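Local coordinates for phosphoribosylformylglycinamidine synthase, purS subunit (Thermotoga maritima, PDB 1VQ3), which is the small PurS subunit of a multi-part synthase, an alpha/beta protein with an antiparallel sheet, four copies of which form the assembly, at residues 80-84 with 85-89; 35-38 with 39-43. All coordinates share one frame; numbering follows the deposited sequence.

Interaction 1. Residues 80-84 with 85-89; sequences LLVNP and VVEEY
Asn83 and Glu87 carry the turn that leads from helix 66-81 into strand 87-93, and most of their bonding is polar. The backbone N of Asn83 gives its hydrogen to the carboxylate of Glu87, N to OE1 3.0 Å and nearly straight at 170°, and it meets that oxygen almost in line with the C-O bond. The backbone replies in the other direction: Glu87 N donates to Asn83 O over 2.9 Å, with a less straight N-H...O angle of 135°. Asn83 O also receives a weak bond from Val86 N, so two successive amides converge on one carbonyl. The Asn83 side chain adds a fourth bond, with CG trans to the backbone N (chi1 -174°) and the amide lying alongside Val85: OD1 accepts from the N of Val85, two residues on, at 3.1 Å, which makes an Asx turn, the donor tilted from the amide's carbonyl plane.

The apolar part centres on Val82, the first residue to leave helical geometry. It sets CG2 against the Tyr89 ring at 3.8 Å from CG, the two side chains crossing at about a right angle. Its other methyl, CG1, rests 3.7 Å from Glu87 CB. Val22 of strand 15-24 and Cys77 of helix 66-81 also touch Val82, while the hydroxyl of Tyr89 is hydrogen-bonded to the backbone O of His12 of the second subunit.

Glu87 is buried, and OE1 of its carboxylate is satisfied by the backbone amide of Asn83; a long, weak ion pair links OE2 to Lys55. The bond from Glu87 N holds the backbone of the turn, the one to OE1 restrains the rotation of the glutamate, and the neighbouring lysine would be expected to favour its charged form.

Interaction 2. Residues 35-38 with 39-43; sequences TIER and VLREE
Arg41 lies alongside Glu37, one turn earlier in helix 31-43, an i to i+4 pairing on an alpha helix of this small alpha/beta fold. The two chains run side by side, and the touch is between their aliphatic parts, Glu37 CG to Arg41 CD at 3.8 Å. Their charged ends stay apart, OE2 of Glu37 lying 4.8 Å from NE of Arg41, with the carboxylate and guanidinium planes turned 72° from each other. Arg38 and Glu42 repeat the spacing differently: CG of Arg38 comes within 3.4 Å of Glu42 OE2, but a bend at chi3 (-39°) carries the guanidinium back along the helix, where one face lies over Thr35 CA, offset toward the rim. On the side facing strand 51-62, Ile36 and Leu40 point the same way, CG2 to CD1 at 4.2 Å.

Four successive backbone bonds, from Val39 N to Thr35 O through Glu42 N to Arg38 O, hold these pairs in step. Beyond them, Leu51 N binds Glu37 OE1 and Val48 O takes a hydrogen bond from Arg41 NH1, so both polar ends are directed at the chain beside the helix. Ile36 and Leu40 pack on Leu51, and Leu80 of the third subunit also touches Leu40. Residues 39-43 include a wider, pi-type turn, though Glu43 N still bonds to Val39 O at 2.9 Å.

From the N terminus, strand 15-24 comes first, then helix 31-43, which holds interaction 2 within its own turns. Strand 51-62 and helix 66-81 follow before interaction 1 closes the tight turn that sends the chain into strand 87-93, which pairs with strand 15-24. The two contacts lie in series, neither nested nor crossed, with centres about 27 Å apart and nearest atoms about 14 Å apart. Interaction 2 belongs to a helix packed beside strand 51-62; interaction 1 joins the other helix to the opposite outer strand of the sheet. Their meeting is between subunits: each touches the third subunit, Leu80 and Leu81 packing on its Leu40 and Ile36, and Ile36, Val39 and Leu40 on its Leu80 and Leu81.

Interaction 1. Residues 80-84 with 85-89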
ATOM      1  N   LEU C  80      16.863  15.646 -10.688  1.00 23.96           N
ATOM      2  CA  LEU C  80      16.353  16.774  -9.996  1.00 22.69           C
ATOM      3  C   LEU C  80      15.276  16.489  -8.958  1.00 21.62           C
ATOM      4  O   LEU C  80      15.351  17.002  -7.883  1.00 25.89           O
ATOM      5  CB  LEU C  80      15.818  17.768 -11.000  1.00 22.57           C
ATOM      6  CG  LEU C  80      15.385  19.122 -10.455  1.00 25.77           C
ATOM      7  CD1 LEU C  80      16.590  19.984 -10.051  1.00 29.52           C
ATOM      8  CD2 LEU C  80      14.551  19.846 -11.475  1.00 23.96           C
ATOM      9  N   LEU C  81      14.250  15.729  -9.291  1.00 22.51           N
ATOM     10  CA  LEU C  81      13.040  15.747  -8.445  1.00 21.56           C
ATOM     11  C   LEU C  81      13.214  15.042  -7.085  1.00 22.61           C
ATOM     12  O   LEU C  81      12.599  15.437  -6.099  1.00 23.28           O
ATOM     13  CB  LEU C  81      11.850  15.188  -9.200  1.00 24.63           C
ATOM     14  CG  LEU C  81      11.524  15.939 -10.470  1.00 19.11           C
ATOM     15  CD1 LEU C  81      10.334  15.277 -11.160  1.00 24.97           C
ATOM     16  CD2 LEU C  81      11.309  17.439 -10.228  1.00 25.99           C
ATOM     17  N   VAL C  82      14.073  14.031  -7.035  1.00 23.26           N
ATOM     18  CA  VAL C  82      14.259  13.221  -5.830  1.00 22.61           C
ATOM     19  C   VAL C  82      15.709  13.304  -5.318  1.00 23.84           C
ATOM     20  O   VAL C  82      16.667  13.111  -6.077  1.00 25.34           O
ATOM     21  CB  VAL C  82      13.874  11.736  -6.109  1.00 20.80           C
ATOM     22  CG1 VAL C  82      13.899  10.911  -4.845  1.00 22.43           C
ATOM     23  CG2 VAL C  82      12.447  11.648  -6.718  1.00 21.74           C
ATOM     24  N   ASN C  83      15.835  13.583  -4.030  1.00 24.85           N
ATOM     25  CA  ASN C  83      17.125  13.542  -3.363  1.00 27.05           C
ATOM     26  C   ASN C  83      17.352  12.103  -2.967  1.00 27.06           C
ATOM     27  O   ASN C  83      16.690  11.624  -2.066  1.00 30.39           O
ATOM     28  CB  ASN C  83      17.101  14.440  -2.126  1.00 28.19           C
ATOM     29  CG  ASN C  83      18.485  14.579  -1.443  1.00 30.00           C
ATOM     30  OD1 ASN C  83      19.266  13.635  -1.389  1.00 31.35           O
ATOM     31  ND2 ASN C  83      18.756  15.756  -0.894  1.00 33.89           N
ATOM     32  N   PRO C  84      18.318  11.427  -3.570  1.00 28.95           N
ATOM     33  CA  PRO C  84      18.476   9.987  -3.376  1.00 30.90           C
ATOM     34  C   PRO C  84      18.926   9.570  -1.962  1.00 30.37           C
ATOM     35  O   PRO C  84      18.751   8.416  -1.568  1.00 32.16           O
ATOM     36  CB  PRO C  84      19.569   9.622  -4.376  1.00 30.39           C
ATOM     37  CG  PRO C  84      20.279  10.835  -4.634  1.00 31.59           C
ATOM     38  CD  PRO C  84      19.405  11.997  -4.382  1.00 30.89           C
ATOM     39  N   VAL C  85      19.491  10.510  -1.227  1.00 27.61           N
ATOM     40  CA  VAL C  85      19.949  10.255   0.129  1.00 27.11           C
ATOM     41  C   VAL C  85      18.790  10.196   1.113  1.00 25.90           C
ATOM     42  O   VAL C  85      18.724   9.274   1.945  1.00 26.23           O
ATOM     43  CB  VAL C  85      21.005  11.328   0.562  1.00 29.05           C
ATOM     44  CG1 VAL C  85      21.518  11.076   1.991  1.00 31.28           C
ATOM     45  CG2 VAL C  85      22.170  11.305  -0.390  1.00 30.28           C
ATOM     46  N   VAL C  86      17.848  11.136   1.002  1.00 24.02           N
ATOM     47  CA  VAL C  86      16.772  11.242   1.984  1.00 23.36           C
ATOM     48  C   VAL C  86      15.380  10.881   1.519  1.00 23.90           C
ATOM     49  O   VAL C  86      14.484  10.807   2.364  1.00 21.42           O
ATOM     50  CB  VAL C  86      16.730  12.636   2.683  1.00 23.54           C
ATOM     51  CG1 VAL C  86      18.057  12.910   3.320  1.00 26.98           C
ATOM     52  CG2 VAL C  86      16.356  13.726   1.761  1.00 27.35           C
ATOM     53  N   GLU C  87      15.222  10.611   0.211  1.00 22.49           N
ATOM     54  CA  GLU C  87      13.895  10.363  -0.372  1.00 22.86           C
ATOM     55  C   GLU C  87      13.914   9.095  -1.166  1.00 23.69           C
ATOM     56  O   GLU C  87      14.977   8.635  -1.636  1.00 24.52           O
ATOM     57  CB  GLU C  87      13.429  11.520  -1.235  1.00 23.73           C
ATOM     58  CG  GLU C  87      13.031  12.721  -0.379  1.00 18.67           C
ATOM     59  CD  GLU C  87      12.860  13.989  -1.159  1.00 24.93           C
ATOM     60  OE1 GLU C  87      13.564  14.154  -2.172  1.00 25.20           O
ATOM     61  OE2 GLU C  87      11.992  14.810  -0.754  1.00 27.26           O
ATOM     62  N   GLU C  88      12.711   8.537  -1.280  1.00 20.56           N
ATOM     63  CA  GLU C  88      12.416   7.422  -2.140  1.00 21.80           C
ATOM     64  C   GLU C  88      11.175   7.840  -2.928  1.00 21.10           C
ATOM     65  O   GLU C  88      10.501   8.822  -2.578  1.00 18.10           O
ATOM     66  CB  GLU C  88      12.148   6.172  -1.302  1.00 21.83           C
ATOM     67  CG  GLU C  88      10.928   6.323  -0.402  1.00 24.20           C
ATOM     68  CD  GLU C  88      10.856   5.300   0.707  1.00 27.91           C
ATOM     69  OE1 GLU C  88      11.878   4.682   1.052  1.00 25.50           O
ATOM     70  OE2 GLU C  88       9.749   5.108   1.208  1.00 33.78           O
ATOM     71  N   TYR C  89      10.851   7.102  -3.972  1.00 21.31           N
ATOM     72  CA  TYR C  89       9.759   7.534  -4.844  1.00 20.05           C
ATOM     73  C   TYR C  89       9.065   6.419  -5.565  1.00 21.74           C
ATOM     74  O   TYR C  89       9.676   5.383  -5.864  1.00 18.15           O
ATOM     75  CB  TYR C  89      10.265   8.555  -5.854  1.00 19.27           C
ATOM     76  CG  TYR C  89      11.129   8.044  -7.000  1.00 20.13           C
ATOM     77  CD1 TYR C  89      12.488   7.798  -6.825  1.00 19.16           C
ATOM     78  CD2 TYR C  89      10.592   7.852  -8.260  1.00 24.56           C
ATOM     79  CE1 TYR C  89      13.267   7.414  -7.865  1.00 23.87           C
ATOM     80  CE2 TYR C  89      11.361   7.424  -9.314  1.00 22.62           C
ATOM     81  CZ  TYR C  89      12.715   7.238  -9.116  1.00 23.34           C
ATOM     82  OH  TYR C  89      13.514   6.845 -10.150  1.00 25.87           O
TER

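Interaction 2. Residues 35-38 with 39-43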
ATOM      1  N   THR C  35       3.568  17.243  13.426  1.00 27.28           N
ATOM      2  CA  THR C  35       2.691  18.344  13.810  1.00 27.97           C
ATOM      3  C   THR C  35       1.292  18.118  13.274  1.00 27.14           C
ATOM      4  O   THR C  35       0.321  18.268  14.024  1.00 26.65           O
ATOM      5  CB  THR C  35       3.259  19.700  13.329  1.00 28.82           C
ATOM      6  OG1 THR C  35       4.486  19.946  14.015  1.00 32.68           O
ATOM      7  CG2 THR C  35       2.389  20.879  13.731  1.00 33.86           C
ATOM      8  N   ILE C  36       1.196  17.783  11.980  1.00 26.42           N
ATOM      9  CA  ILE C  36      -0.105  17.549  11.347  1.00 25.60           C
ATOM     10  C   ILE C  36      -0.847  16.410  12.021  1.00 23.61           C
ATOM     11  O   ILE C  36      -2.034  16.567  12.391  1.00 29.32           O
ATOM     12  CB  ILE C  36       0.051  17.298   9.853  1.00 26.03           C
ATOM     13  CG1 ILE C  36       0.511  18.568   9.159  1.00 27.96           C
ATOM     14  CG2 ILE C  36      -1.248  16.779   9.248  1.00 24.73           C
ATOM     15  CD1 ILE C  36       1.167  18.301   7.832  1.00 30.16           C
ATOM     16  N   GLU C  37      -0.173  15.283  12.237  1.00 25.04           N
ATOM     17  CA  GLU C  37      -0.792  14.159  12.941  1.00 24.24           C
ATOM     18  C   GLU C  37      -1.397  14.594  14.314  1.00 26.16           C
ATOM     19  O   GLU C  37      -2.505  14.216  14.694  1.00 24.91           O
ATOM     20  CB  GLU C  37       0.224  13.029  13.121  1.00 20.25           C
ATOM     21  CG  GLU C  37      -0.300  11.854  13.915  1.00 29.17           C
ATOM     22  CD  GLU C  37       0.575  10.616  13.856  1.00 29.68           C
ATOM     23  OE1 GLU C  37       1.279  10.392  12.861  1.00 25.25           O
ATOM     24  OE2 GLU C  37       0.521   9.846  14.830  1.00 30.48           O
ATOM     25  N   ARG C  38      -0.648  15.404  15.042  1.00 28.67           N
ATOM     26  CA  ARG C  38      -1.034  15.799  16.386  1.00 29.11           C
ATOM     27  C   ARG C  38      -2.271  16.714  16.364  1.00 28.97           C
ATOM     28  O   ARG C  38      -3.163  16.570  17.197  1.00 27.94           O
ATOM     29  CB  ARG C  38       0.158  16.481  17.048  1.00 29.49           C
ATOM     30  CG  ARG C  38      -0.019  16.854  18.513  1.00 34.65           C
ATOM     31  CD  ARG C  38       1.096  17.794  19.010  1.00 35.50           C
ATOM     32  NE  ARG C  38       2.421  17.429  18.465  1.00 47.15           N
ATOM     33  CZ  ARG C  38       3.295  18.265  17.859  1.00 49.72           C
ATOM     34  NH1 ARG C  38       3.044  19.567  17.688  1.00 48.91           N
ATOM     35  NH2 ARG C  38       4.453  17.782  17.429  1.00 47.59           N
ATOM     36  N   VAL C  39      -2.347  17.604  15.370  1.00 29.68           N
ATOM     37  CA  VAL C  39      -3.556  18.411  15.147  1.00 28.26           C
ATOM     38  C   VAL C  39      -4.753  17.525  14.821  1.00 28.33           C
ATOM     39  O   VAL C  39      -5.847  17.677  15.399  1.00 26.44           O
ATOM     40  CB  VAL C  39      -3.358  19.441  14.013  1.00 26.19           C
ATOM     41  CG1 VAL C  39      -4.642  20.207  13.754  1.00 26.81           C
ATOM     42  CG2 VAL C  39      -2.246  20.384  14.369  1.00 29.93           C
ATOM     43  N   LEU C  40      -4.570  16.575  13.907  1.00 25.77           N
ATOM     44  CA  LEU C  40      -5.694  15.719  13.574  1.00 25.18           C
ATOM     45  C   LEU C  40      -6.194  14.952  14.789  1.00 24.69           C
ATOM     46  O   LEU C  40      -7.383  14.900  15.062  1.00 24.68           O
ATOM     47  CB  LEU C  40      -5.362  14.793  12.403  1.00 22.19           C
ATOM     48  CG  LEU C  40      -5.078  15.474  11.028  1.00 21.57           C
ATOM     49  CD1 LEU C  40      -4.614  14.449  10.015  1.00 26.31           C
ATOM     50  CD2 LEU C  40      -6.278  16.186  10.502  1.00 24.27           C
ATOM     51  N   ARG C  41      -5.275  14.382  15.535  1.00 28.55           N
ATOM     52  CA  ARG C  41      -5.644  13.530  16.655  1.00 28.89           C
ATOM     53  C   ARG C  41      -6.191  14.337  17.813  1.00 28.14           C
ATOM     54  O   ARG C  41      -7.332  14.124  18.236  1.00 28.82           O
ATOM     55  CB  ARG C  41      -4.450  12.695  17.103  1.00 28.86           C
ATOM     56  CG  ARG C  41      -3.940  11.687  16.055  1.00 27.39           C
ATOM     57  CD  ARG C  41      -2.815  10.821  16.603  1.00 35.26           C
ATOM     58  NE  ARG C  41      -3.294  10.090  17.770  1.00 34.46           N
ATOM     59  CZ  ARG C  41      -4.084   9.002  17.727  1.00 46.34           C
ATOM     60  NH1 ARG C  41      -4.473   8.459  16.573  1.00 34.21           N
ATOM     61  NH2 ARG C  41      -4.470   8.429  18.864  1.00 45.53           N
ATOM     62  N   GLU C  42      -5.404  15.299  18.263  1.00 28.79           N
ATOM     63  CA  GLU C  42      -5.678  16.039  19.488  1.00 33.13           C
ATOM     64  C   GLU C  42      -6.594  17.248  19.342  1.00 33.94           C
ATOM     65  O   GLU C  42      -7.225  17.628  20.307  1.00 35.93           O
ATOM     66  CB  GLU C  42      -4.368  16.509  20.078  1.00 32.68           C
ATOM     67  CG  GLU C  42      -3.386  15.397  20.361  1.00 35.62           C
ATOM     68  CD  GLU C  42      -2.156  15.912  21.085  1.00 38.78           C
ATOM     69  OE1 GLU C  42      -2.154  17.096  21.490  1.00 43.79           O
ATOM     70  OE2 GLU C  42      -1.194  15.129  21.244  1.00 44.48           O
ATOM     71  N   GLU C  43      -6.638  17.886  18.166  1.00 34.20           N
ATOM     72  CA  GLU C  43      -7.516  19.024  17.931  1.00 32.53           C
ATOM     73  C   GLU C  43      -8.732  18.668  17.101  1.00 32.81           C
ATOM     74  O   GLU C  43      -9.806  19.216  17.295  1.00 32.98           O
ATOM     75  CB  GLU C  43      -6.759  20.167  17.266  1.00 32.71           C
ATOM     76  CG  GLU C  43      -5.652  20.708  18.137  1.00 33.68           C
ATOM     77  CD  GLU C  43      -4.897  21.863  17.513  1.00 38.00           C
ATOM     78  OE1 GLU C  43      -5.450  22.550  16.612  1.00 37.73           O
ATOM     79  OE2 GLU C  43      -3.739  22.096  17.948  1.00 43.79           O
TER